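Local coordinates for protein probable porin (Pseudomonas aeruginosa, PDB 2Y0H) that probably works as an outer-membrane porin of the OprD family, letting small solutes pass through an 18-stranded beta-barrel, at residues A286-F294 / M321-D329; A258-M268 / Q298-D309. One frame throughout, in Å; residues are numbered along the deposited sequence.

Contact 1 (A286-F294 / M321-D329); sequences ANLMAYQTF and MTRYVQGRD
Val325 points from its strand toward the 286-294 loop and is met by it on two sides, one methyl for each partner. Val325 CG1, placed anti to the backbone N (chi1 172°), stands over the middle of the Phe294 ring, 3.3 Å from the centroid and only 9° off the ring normal, a CH-pi contact made almost squarely on the face. The other methyl, Val325 CG2, lies 3.4 Å from SD of Met289. The phenyl ring is long enough to pass beyond the valine: Phe294 CE2, at its edge, comes 3.6 Å from the backbone N of Gly327, where the absence of a side chain leaves the ring its place. Met289 is bent at both chi2 and chi3, which folds its thioether in between Val325 and the aliphatic part of Arg323; Met289 SD is 3.5 Å from Arg323 NE. Beyond the sulfur, the arginine runs extended to its guanidinium, one face of which is met by Leu288 O over its centre, 3.9 Å from Arg323 NH1. Met321 CE packs against the opposite face, so the flat group is held between loop and strand without a direct bond to the loop. Polar support for the loop comes from its surroundings: Ala290 N is bound by Asn345 OD1, Tyr291 N and Gln292 N by the carboxylate of Glu343, and Asn287 OD1 by Gln303. The loop thus rests on strand 318-330 inside the barrel, flanked by strands 300-309 and 339-351, with Ala290 and Tyr291 reaching strand 361-371.

Contact 2 (A258-M268 / Q298-D309); sequences AHAFGIGVQKM and QEKSWQLRYDYD
Different first torsions bring His259 and Tyr306 together: the histidine has CG anti to its carbonyl carbon (chi1 -52°), whereas the tyrosine has CG anti to the backbone N (chi1 173°), which leans its ring across to the partner strand. Tyr306 OH then meets His259 ND1 at 2.8 Å, near the imidazole plane, in a hydrogen bond whose donor could be either atom. This bond helps to set the rotation of the imidazole, and Tyr308 CE1 lies over one of its faces, 3.4 Å from His259 CE1, the two rings obliquely inclined. Phe261 adds to the aromatic cluster beside the same CE1 edge of Tyr306, pointing the same way, with Phe261 CE1 3.5 Å from Tyr306 CE1. Farther along this face, Ile263 CG1 touches Leu304 CD2 at 4.0 Å. On the other face Arg305 grips Asp307 side-on, Arg305 NE to Asp307 OD1 at 2.9 Å and Arg305 NH2 to Asp307 OD2 at 3.0 Å, a salt bridge between residues two apart on one strand. Toward the 298 end, Gln303 NE2 meets Asn287 OD1, Ser301 OG meets Asn287 ND2, and Gln266 NE2 bonds to Phe294 O. Paired backbone bonds join Ala260 with Asp307, Gly262 with Arg305, Gly264 with Gln303 and Gln266 with Ser301, the strand axes 4.3 Å apart at 168°. An antiparallel pair with one face mainly aromatic and aliphatic, ending in Lys267 and Lys300 (salt-bridged to Asp329), and the other largely polar or small is characteristic of a transmembrane porin wall; a detergent molecule at Val265 is consistent with the first face meeting lipid.

In the fold
Along the chain, the segments come in the order 258-268, 286-294, 298-309 and 321-329, so the two contacts cross instead of nesting. Contact 2 pairs strands 259-269 and 300-309 and closes the long connection between them; 286-294 belongs to that connection, and contact 1 carries it inward past its own strands to strand 318-330. This third strand is itself bonded to 300-309, through Tyr306 N to Thr322 O and Tyr324 N to Leu304 O, so three consecutive strands of the barrel are tied to one loop. Phe294 and Glu299 also touch where the loop returns to the wall. An inward-folded loop probably narrows the channel, as in other porins.

Contact 1 (A286-F294 / M321-D329)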
loop_
_atom_site.group_PDB
_atom_site.type_symbol
_atom_site.label_atom_id
_atom_site.label_comp_id
_atom_site.label_asym_id
_atom_site.label_seq_id
_atom_site.Cartn_x
_atom_site.Cartn_y
_atom_site.Cartn_z
ATOM N N ALA A 286 -3.601 1.833 -9.931
ATOM C CA ALA A 286 -3.907 3.235 -10.220
ATOM C C ALA A 286 -5.147 3.782 -9.515
ATOM O O ALA A 286 -5.091 4.831 -8.897
ATOM C CB ALA A 286 -4.032 3.437 -11.725
ATOM N N ASN A 287 -6.265 3.077 -9.609
ATOM C CA ASN A 287 -7.529 3.615 -9.114
ATOM C C ASN A 287 -7.875 3.235 -7.670
ATOM O O ASN A 287 -9.039 3.286 -7.259
ATOM C CB ASN A 287 -8.669 3.296 -10.089
ATOM C CG ASN A 287 -8.566 4.114 -11.372
ATOM O OD1 ASN A 287 -7.648 4.918 -11.512
ATOM N ND2 ASN A 287 -9.503 3.914 -12.311
ATOM N N LEU A 288 -6.856 2.870 -6.902
ATOM C CA LEU A 288 -7.037 2.593 -5.490
ATOM C C LEU A 288 -7.598 3.812 -4.777
ATOM O O LEU A 288 -7.091 4.909 -4.946
ATOM C CB LEU A 288 -5.697 2.210 -4.851
ATOM C CG LEU A 288 -5.770 2.126 -3.324
ATOM C CD1 LEU A 288 -6.420 0.818 -2.943
ATOM C CD2 LEU A 288 -4.395 2.262 -2.685
ATOM N N MET A 289 -8.626 3.617 -3.960
ATOM C CA MET A 289 -9.237 4.722 -3.224
ATOM C C MET A 289 -9.243 4.456 -1.713
ATOM O O MET A 289 -8.855 3.383 -1.274
ATOM C CB MET A 289 -10.662 4.973 -3.736
ATOM C CG MET A 289 -10.694 5.460 -5.174
ATOM S SD MET A 289 -10.235 7.208 -5.273
ATOM C CE MET A 289 -11.822 7.944 -4.806
ATOM N N ALA A 290 -9.689 5.430 -0.925
ATOM C CA ALA A 290 -9.666 5.290 0.529
ATOM C C ALA A 290 -10.507 4.107 1.003
ATOM O O ALA A 290 -10.124 3.393 1.916
ATOM C CB ALA A 290 -10.130 6.570 1.187
ATOM N N TYR A 291 -11.654 3.900 0.370
ATOM C CA TYR A 291 -12.542 2.807 0.745
ATOM C C TYR A 291 -12.476 1.633 -0.240
ATOM O O TYR A 291 -12.072 0.531 0.131
ATOM C CB TYR A 291 -13.978 3.326 0.911
ATOM C CG TYR A 291 -15.006 2.256 1.214
ATOM C CD1 TYR A 291 -14.818 1.362 2.263
ATOM C CD2 TYR A 291 -16.171 2.156 0.465
ATOM C CE1 TYR A 291 -15.754 0.388 2.544
ATOM C CE2 TYR A 291 -17.113 1.184 0.734
ATOM C CZ TYR A 291 -16.899 0.302 1.778
ATOM O OH TYR A 291 -17.832 -0.672 2.057
ATOM N N GLN A 292 -12.854 1.862 -1.494
ATOM C CA GLN A 292 -12.850 0.787 -2.498
ATOM C C GLN A 292 -11.579 0.727 -3.339
ATOM O O GLN A 292 -10.904 1.742 -3.550
ATOM C CB GLN A 292 -14.073 0.886 -3.403
ATOM C CG GLN A 292 -15.340 0.407 -2.726
ATOM C CD GLN A 292 -15.218 -1.028 -2.232
ATOM O OE1 GLN A 292 -15.283 -1.294 -1.034
ATOM N NE2 GLN A 292 -15.036 -1.954 -3.156
ATOM N N THR A 293 -11.249 -0.471 -3.804
ATOM C CA THR A 293 -10.062 -0.655 -4.640
ATOM C C THR A 293 -10.395 -0.687 -6.136
ATOM O O THR A 293 -9.492 -0.618 -6.962
ATOM C CB THR A 293 -9.264 -1.939 -4.262
ATOM O OG1 THR A 293 -9.979 -3.099 -4.691
ATOM C CG2 THR A 293 -9.026 -2.024 -2.752
ATOM N N PHE A 294 -11.682 -0.785 -6.473
ATOM C CA PHE A 294 -12.128 -0.812 -7.872
ATOM C C PHE A 294 -11.462 -1.928 -8.674
ATOM O O PHE A 294 -11.039 -1.737 -9.819
ATOM C CB PHE A 294 -11.911 0.559 -8.526
ATOM C CG PHE A 294 -12.869 1.603 -8.038
ATOM C CD1 PHE A 294 -12.661 2.235 -6.822
ATOM C CD2 PHE A 294 -14.005 1.915 -8.769
ATOM C CE1 PHE A 294 -13.561 3.183 -6.354
ATOM C CE2 PHE A 294 -14.913 2.869 -8.306
ATOM C CZ PHE A 294 -14.690 3.495 -7.094
ATOM N N MET A 321 -5.828 17.231 -1.567
ATOM C CA MET A 321 -5.988 16.199 -2.598
ATOM C C MET A 321 -7.463 15.850 -2.731
ATOM O O MET A 321 -8.127 15.576 -1.737
ATOM C CB MET A 321 -5.174 14.941 -2.281
ATOM C CG MET A 321 -5.133 13.881 -3.419
ATOM S SD MET A 321 -6.649 12.915 -3.670
ATOM C CE MET A 321 -6.661 11.838 -2.227
ATOM N N THR A 322 -7.988 15.901 -3.948
ATOM C CA THR A 322 -9.345 15.429 -4.179
ATOM C C THR A 322 -9.370 14.571 -5.442
ATOM O O THR A 322 -8.749 14.904 -6.454
ATOM C CB THR A 322 -10.371 16.582 -4.247
ATOM O OG1 THR A 322 -11.700 16.037 -4.240
ATOM C CG2 THR A 322 -10.147 17.443 -5.492
ATOM N N ARG A 323 -10.046 13.438 -5.362
ATOM C CA ARG A 323 -10.059 12.513 -6.471
ATOM C C ARG A 323 -11.413 11.829 -6.539
ATOM O O ARG A 323 -12.124 11.729 -5.540
ATOM C CB ARG A 323 -8.925 11.485 -6.332
ATOM C CG ARG A 323 -8.995 10.658 -5.049
ATOM C CD ARG A 323 -7.781 9.729 -4.887
ATOM N NE ARG A 323 -7.816 9.027 -3.606
ATOM C CZ ARG A 323 -6.785 8.386 -3.069
ATOM N NH1 ARG A 323 -5.616 8.351 -3.693
ATOM N NH2 ARG A 323 -6.925 7.789 -1.898
ATOM N N TYR A 324 -11.764 11.372 -7.732
ATOM C CA TYR A 324 -13.042 10.742 -7.972
ATOM C C TYR A 324 -12.796 9.567 -8.904
ATOM O O TYR A 324 -12.071 9.683 -9.892
ATOM C CB TYR A 324 -14.015 11.748 -8.603
ATOM C CG TYR A 324 -15.313 11.145 -9.098
ATOM C CD1 TYR A 324 -16.419 11.041 -8.265
ATOM C CD2 TYR A 324 -15.430 10.682 -10.400
ATOM C CE1 TYR A 324 -17.610 10.494 -8.719
ATOM C CE2 TYR A 324 -16.613 10.136 -10.861
ATOM C CZ TYR A 324 -17.700 10.047 -10.015
ATOM O OH TYR A 324 -18.874 9.495 -10.474
ATOM N N VAL A 325 -13.381 8.425 -8.570
ATOM C CA VAL A 325 -13.255 7.233 -9.389
ATOM C C VAL A 325 -14.637 6.670 -9.621
ATOM O O VAL A 325 -15.448 6.589 -8.699
ATOM C CB VAL A 325 -12.412 6.158 -8.692
ATOM C CG1 VAL A 325 -12.472 4.844 -9.486
ATOM C CG2 VAL A 325 -10.974 6.636 -8.522
ATOM N N GLN A 326 -14.902 6.270 -10.853
ATOM C CA GLN A 326 -16.203 5.741 -11.216
ATOM C C GLN A 326 -16.009 4.391 -11.887
ATOM O O GLN A 326 -15.240 4.279 -12.846
ATOM C CB GLN A 326 -16.896 6.722 -12.164
ATOM C CG GLN A 326 -18.287 6.305 -12.619
ATOM C CD GLN A 326 -19.005 7.437 -13.342
ATOM O OE1 GLN A 326 -19.102 8.548 -12.826
ATOM N NE2 GLN A 326 -19.491 7.162 -14.545
ATOM N N GLY A 327 -16.702 3.375 -11.380
ATOM C CA GLY A 327 -16.571 2.014 -11.880
ATOM C C GLY A 327 -17.859 1.433 -12.459
ATOM O O GLY A 327 -18.958 1.783 -12.034
ATOM N N ARG A 328 -17.720 0.526 -13.420
ATOM C CA ARG A 328 -18.872 -0.058 -14.095
ATOM C C ARG A 328 -18.578 -1.484 -14.542
ATOM O O ARG A 328 -17.441 -1.959 -14.427
ATOM C CB ARG A 328 -19.233 0.786 -15.323
ATOM C CG ARG A 328 -18.129 0.816 -16.364
ATOM C CD ARG A 328 -18.411 1.820 -17.481
ATOM N NE ARG A 328 -17.491 1.620 -18.599
ATOM C CZ ARG A 328 -16.252 2.096 -18.645
ATOM N NH1 ARG A 328 -15.778 2.807 -17.624
ATOM N NH2 ARG A 328 -15.483 1.852 -19.703
ATOM N N ASP A 329 -19.606 -2.153 -15.064
ATOM C CA ASP A 329 -19.485 -3.518 -15.588
ATOM C C ASP A 329 -19.096 -4.517 -14.501
ATOM O O ASP A 329 -18.477 -5.548 -14.785
ATOM C CB ASP A 329 -18.461 -3.601 -16.722
ATOM C CG ASP A 329 -18.824 -2.736 -17.921
ATOM O OD1 ASP A 329 -19.957 -2.227 -17.981
ATOM O OD2 ASP A 329 -17.963 -2.567 -18.812
#

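Contact 2 (A258-M268 / Q298-D309)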
loop_
_atom_site.group_PDB
_atom_site.type_symbol
_atom_site.label_atom_id
_atom_site.label_comp_id
_atom_site.label_asym_id
_atom_site.label_seq_id
_atom_site.Cartn_x
_atom_site.Cartn_y
_atom_site.Cartn_z
ATOM N N ALA A 258 2.691 24.231 -8.393
ATOM C CA ALA A 258 2.147 23.694 -7.146
ATOM C C ALA A 258 0.880 22.838 -7.356
ATOM O O ALA A 258 0.338 22.281 -6.397
ATOM C CB ALA A 258 1.863 24.837 -6.169
ATOM N N HIS A 259 0.415 22.749 -8.604
ATOM C CA HIS A 259 -0.760 21.952 -8.968
ATOM C C HIS A 259 -0.369 20.601 -9.556
ATOM O O HIS A 259 0.695 20.477 -10.143
ATOM C CB HIS A 259 -1.572 22.679 -10.037
ATOM C CG HIS A 259 -1.915 24.091 -9.688
ATOM N ND1 HIS A 259 -3.131 24.449 -9.149
ATOM C CD2 HIS A 259 -1.207 25.236 -9.820
ATOM C CE1 HIS A 259 -3.155 25.755 -8.958
ATOM N NE2 HIS A 259 -1.998 26.256 -9.357
ATOM N N ALA A 260 -1.243 19.606 -9.418
ATOM C CA ALA A 260 -1.115 18.353 -10.170
ATOM C C ALA A 260 -2.482 17.862 -10.627
ATOM O O ALA A 260 -3.440 17.882 -9.859
ATOM C CB ALA A 260 -0.402 17.280 -9.353
ATOM N N PHE A 261 -2.560 17.428 -11.881
ATOM C CA PHE A 261 -3.802 16.976 -12.495
ATOM C C PHE A 261 -3.624 15.557 -13.032
ATOM O O PHE A 261 -2.754 15.304 -13.863
ATOM C CB PHE A 261 -4.205 17.904 -13.650
ATOM C CG PHE A 261 -4.201 19.379 -13.297
ATOM C CD1 PHE A 261 -5.342 19.994 -12.805
ATOM C CD2 PHE A 261 -3.062 20.151 -13.478
ATOM C CE1 PHE A 261 -5.346 21.338 -12.486
ATOM C CE2 PHE A 261 -3.064 21.504 -13.158
ATOM C CZ PHE A 261 -4.210 22.093 -12.666
ATOM N N GLY A 262 -4.459 14.634 -12.561
ATOM C CA GLY A 262 -4.303 13.233 -12.916
ATOM C C GLY A 262 -5.530 12.559 -13.508
ATOM O O GLY A 262 -6.672 12.887 -13.168
ATOM N N ILE A 263 -5.271 11.616 -14.411
ATOM C CA ILE A 263 -6.279 10.709 -14.936
ATOM C C ILE A 263 -5.786 9.275 -14.753
ATOM O O ILE A 263 -4.616 8.960 -15.008
ATOM C CB ILE A 263 -6.520 10.906 -16.449
ATOM C CG1 ILE A 263 -6.770 12.373 -16.774
ATOM C CG2 ILE A 263 -7.708 10.092 -16.915
ATOM C CD1 ILE A 263 -7.371 12.569 -18.145
ATOM N N GLY A 264 -6.690 8.415 -14.314
ATOM C CA GLY A 264 -6.402 7.010 -14.169
ATOM C C GLY A 264 -7.425 6.172 -14.898
ATOM O O GLY A 264 -8.618 6.514 -14.945
ATOM N N VAL A 265 -6.954 5.088 -15.498
ATOM C CA VAL A 265 -7.834 4.095 -16.090
ATOM C C VAL A 265 -7.416 2.729 -15.562
ATOM O O VAL A 265 -6.233 2.479 -15.340
ATOM C CB VAL A 265 -7.769 4.085 -17.646
ATOM C CG1 VAL A 265 -8.322 5.363 -18.206
ATOM C CG2 VAL A 265 -6.336 3.873 -18.130
ATOM N N GLN A 266 -8.390 1.843 -15.392
ATOM C CA GLN A 266 -8.159 0.548 -14.763
ATOM C C GLN A 266 -9.189 -0.426 -15.314
ATOM O O GLN A 266 -10.365 -0.083 -15.471
ATOM C CB GLN A 266 -8.301 0.679 -13.239
ATOM C CG GLN A 266 -7.964 -0.566 -12.411
ATOM C CD GLN A 266 -7.596 -0.196 -10.979
ATOM O OE1 GLN A 266 -6.545 0.421 -10.738
ATOM N NE2 GLN A 266 -8.474 -0.531 -10.021
ATOM N N LYS A 267 -8.748 -1.642 -15.591
ATOM C CA LYS A 267 -9.611 -2.626 -16.214
ATOM C C LYS A 267 -9.319 -4.047 -15.691
ATOM O O LYS A 267 -8.210 -4.552 -15.824
ATOM C CB LYS A 267 -9.426 -2.532 -17.727
ATOM C CG LYS A 267 -10.307 -3.432 -18.558
ATOM C CD LYS A 267 -10.105 -3.145 -20.058
ATOM C CE LYS A 267 -10.502 -1.700 -20.444
ATOM N NZ LYS A 267 -9.526 -0.626 -20.025
ATOM N N MET A 268 -10.319 -4.664 -15.074
ATOM C CA MET A 268 -10.248 -6.070 -14.665
ATOM C C MET A 268 -10.747 -6.948 -15.812
ATOM O O MET A 268 -11.814 -6.704 -16.379
ATOM C CB MET A 268 -11.114 -6.331 -13.423
ATOM C CG MET A 268 -10.789 -5.469 -12.205
ATOM S SD MET A 268 -9.110 -5.776 -11.565
ATOM C CE MET A 268 -8.317 -4.234 -12.046
ATOM N N GLN A 298 -14.383 -8.034 -13.487
ATOM C CA GLN A 298 -14.744 -7.341 -14.729
ATOM C C GLN A 298 -14.933 -5.815 -14.647
ATOM O O GLN A 298 -15.449 -5.203 -15.576
ATOM C CB GLN A 298 -15.982 -7.984 -15.364
ATOM C CG GLN A 298 -15.753 -9.410 -15.803
ATOM C CD GLN A 298 -16.975 -10.033 -16.435
ATOM O OE1 GLN A 298 -17.917 -10.415 -15.742
ATOM N NE2 GLN A 298 -16.967 -10.145 -17.760
ATOM N N GLU A 299 -14.508 -5.194 -13.556
ATOM C CA GLU A 299 -14.751 -3.769 -13.390
ATOM C C GLU A 299 -13.864 -2.878 -14.265
ATOM O O GLU A 299 -12.661 -3.080 -14.349
ATOM C CB GLU A 299 -14.588 -3.375 -11.934
ATOM C CG GLU A 299 -14.985 -1.941 -11.635
ATOM C CD GLU A 299 -15.048 -1.698 -10.144
ATOM O OE1 GLU A 299 -14.544 -2.558 -9.401
ATOM O OE2 GLU A 299 -15.597 -0.667 -9.709
ATOM N N LYS A 300 -14.476 -1.891 -14.905
ATOM C CA LYS A 300 -13.748 -0.866 -15.649
ATOM C C LYS A 300 -13.942 0.450 -14.922
ATOM O O LYS A 300 -15.063 0.805 -14.579
ATOM C CB LYS A 300 -14.310 -0.723 -17.065
ATOM C CG LYS A 300 -14.083 -1.915 -17.992
ATOM C CD LYS A 300 -15.014 -1.803 -19.202
ATOM C CE LYS A 300 -14.752 -2.886 -20.245
ATOM N NZ LYS A 300 -15.936 -3.115 -21.122
ATOM N N SER A 301 -12.863 1.181 -14.681
ATOM C CA SER A 301 -12.977 2.420 -13.920
ATOM C C SER A 301 -12.010 3.465 -14.418
ATOM O O SER A 301 -10.954 3.146 -14.981
ATOM C CB SER A 301 -12.750 2.174 -12.421
ATOM O OG SER A 301 -11.481 1.581 -12.181
ATOM N N TRP A 302 -12.388 4.719 -14.216
ATOM C CA TRP A 302 -11.526 5.834 -14.540
ATOM C C TRP A 302 -11.459 6.773 -13.346
ATOM O O TRP A 302 -12.364 6.800 -12.506
ATOM C CB TRP A 302 -12.020 6.563 -15.798
ATOM C CG TRP A 302 -13.471 6.982 -15.762
ATOM C CD1 TRP A 302 -14.547 6.280 -16.249
ATOM C CD2 TRP A 302 -14.001 8.198 -15.227
ATOM N NE1 TRP A 302 -15.711 6.988 -16.049
ATOM C CE2 TRP A 302 -15.407 8.168 -15.425
ATOM C CE3 TRP A 302 -13.429 9.315 -14.611
ATOM C CZ2 TRP A 302 -16.242 9.207 -15.020
ATOM C CZ3 TRP A 302 -14.266 10.350 -14.210
ATOM C CH2 TRP A 302 -15.659 10.286 -14.414
ATOM N N GLN A 303 -10.383 7.547 -13.282
ATOM C CA GLN A 303 -10.136 8.422 -12.157
ATOM C C GLN A 303 -9.796 9.829 -12.639
ATOM O O GLN A 303 -9.140 10.002 -13.669
ATOM C CB GLN A 303 -8.975 7.873 -11.302
ATOM C CG GLN A 303 -8.480 8.862 -10.260
ATOM C CD GLN A 303 -7.325 8.374 -9.386
ATOM O OE1 GLN A 303 -6.867 9.114 -8.518
ATOM N NE2 GLN A 303 -6.864 7.140 -9.599
ATOM N N LEU A 304 -10.265 10.821 -11.893
ATOM C CA LEU A 304 -9.754 12.185 -11.984
ATOM C C LEU A 304 -9.254 12.608 -10.597
ATOM O O LEU A 304 -9.925 12.383 -9.584
ATOM C CB LEU A 304 -10.834 13.151 -12.482
ATOM C CG LEU A 304 -11.364 12.886 -13.900
ATOM C CD1 LEU A 304 -12.498 13.848 -14.238
ATOM C CD2 LEU A 304 -10.263 12.969 -14.943
ATOM N N ARG A 305 -8.067 13.204 -10.558
ATOM C CA ARG A 305 -7.457 13.621 -9.303
ATOM C C ARG A 305 -6.791 14.994 -9.419
ATOM O O ARG A 305 -6.114 15.294 -10.405
ATOM C CB ARG A 305 -6.421 12.587 -8.860
ATOM C CG ARG A 305 -5.589 13.023 -7.668
ATOM C CD ARG A 305 -4.595 11.922 -7.235
ATOM N NE ARG A 305 -3.691 12.426 -6.209
ATOM C CZ ARG A 305 -3.050 11.671 -5.317
ATOM N NH1 ARG A 305 -3.192 10.338 -5.304
ATOM N NH2 ARG A 305 -2.264 12.262 -4.430
ATOM N N TYR A 306 -6.966 15.810 -8.387
ATOM C CA TYR A 306 -6.330 17.118 -8.336
ATOM C C TYR A 306 -5.564 17.287 -7.036
ATOM O O TYR A 306 -6.068 16.948 -5.970
ATOM C CB TYR A 306 -7.375 18.223 -8.460
ATOM C CG TYR A 306 -6.798 19.600 -8.245
ATOM C CD1 TYR A 306 -5.932 20.165 -9.175
ATOM C CD2 TYR A 306 -7.098 20.326 -7.103
ATOM C CE1 TYR A 306 -5.392 21.419 -8.975
ATOM C CE2 TYR A 306 -6.569 21.581 -6.902
ATOM C CZ TYR A 306 -5.717 22.121 -7.836
ATOM O OH TYR A 306 -5.187 23.367 -7.627
ATOM N N ASP A 307 -4.342 17.800 -7.135
ATOM C CA ASP A 307 -3.532 18.091 -5.959
ATOM C C ASP A 307 -3.140 19.552 -5.906
ATOM O O ASP A 307 -2.886 20.174 -6.939
ATOM C CB ASP A 307 -2.257 17.246 -5.939
ATOM C CG ASP A 307 -2.542 15.770 -5.830
ATOM O OD1 ASP A 307 -2.752 15.113 -6.885
ATOM O OD2 ASP A 307 -2.551 15.271 -4.687
ATOM N N TYR A 308 -3.085 20.097 -4.696
ATOM C CA TYR A 308 -2.552 21.434 -4.514
ATOM C C TYR A 308 -1.618 21.530 -3.302
ATOM O O TYR A 308 -1.964 21.101 -2.200
ATOM C CB TYR A 308 -3.661 22.485 -4.442
ATOM C CG TYR A 308 -3.103 23.893 -4.541
ATOM C CD1 TYR A 308 -2.484 24.333 -5.710
ATOM C CD2 TYR A 308 -3.154 24.763 -3.456
ATOM C CE1 TYR A 308 -1.946 25.621 -5.802
ATOM C CE2 TYR A 308 -2.622 26.044 -3.532
ATOM C CZ TYR A 308 -2.022 26.470 -4.707
ATOM O OH TYR A 308 -1.494 27.731 -4.784
ATOM N N ASP A 309 -0.423 22.064 -3.541
ATOM C CA ASP A 309 0.533 22.393 -2.489
ATOM C C ASP A 309 0.385 23.894 -2.170
ATOM O O ASP A 309 0.541 24.751 -3.046
ATOM C CB ASP A 309 1.956 22.030 -2.942
ATOM C CG ASP A 309 3.018 22.225 -1.836
ATOM O OD1 ASP A 309 2.792 23.001 -0.894
ATOM O OD2 ASP A 309 4.096 21.608 -1.927
#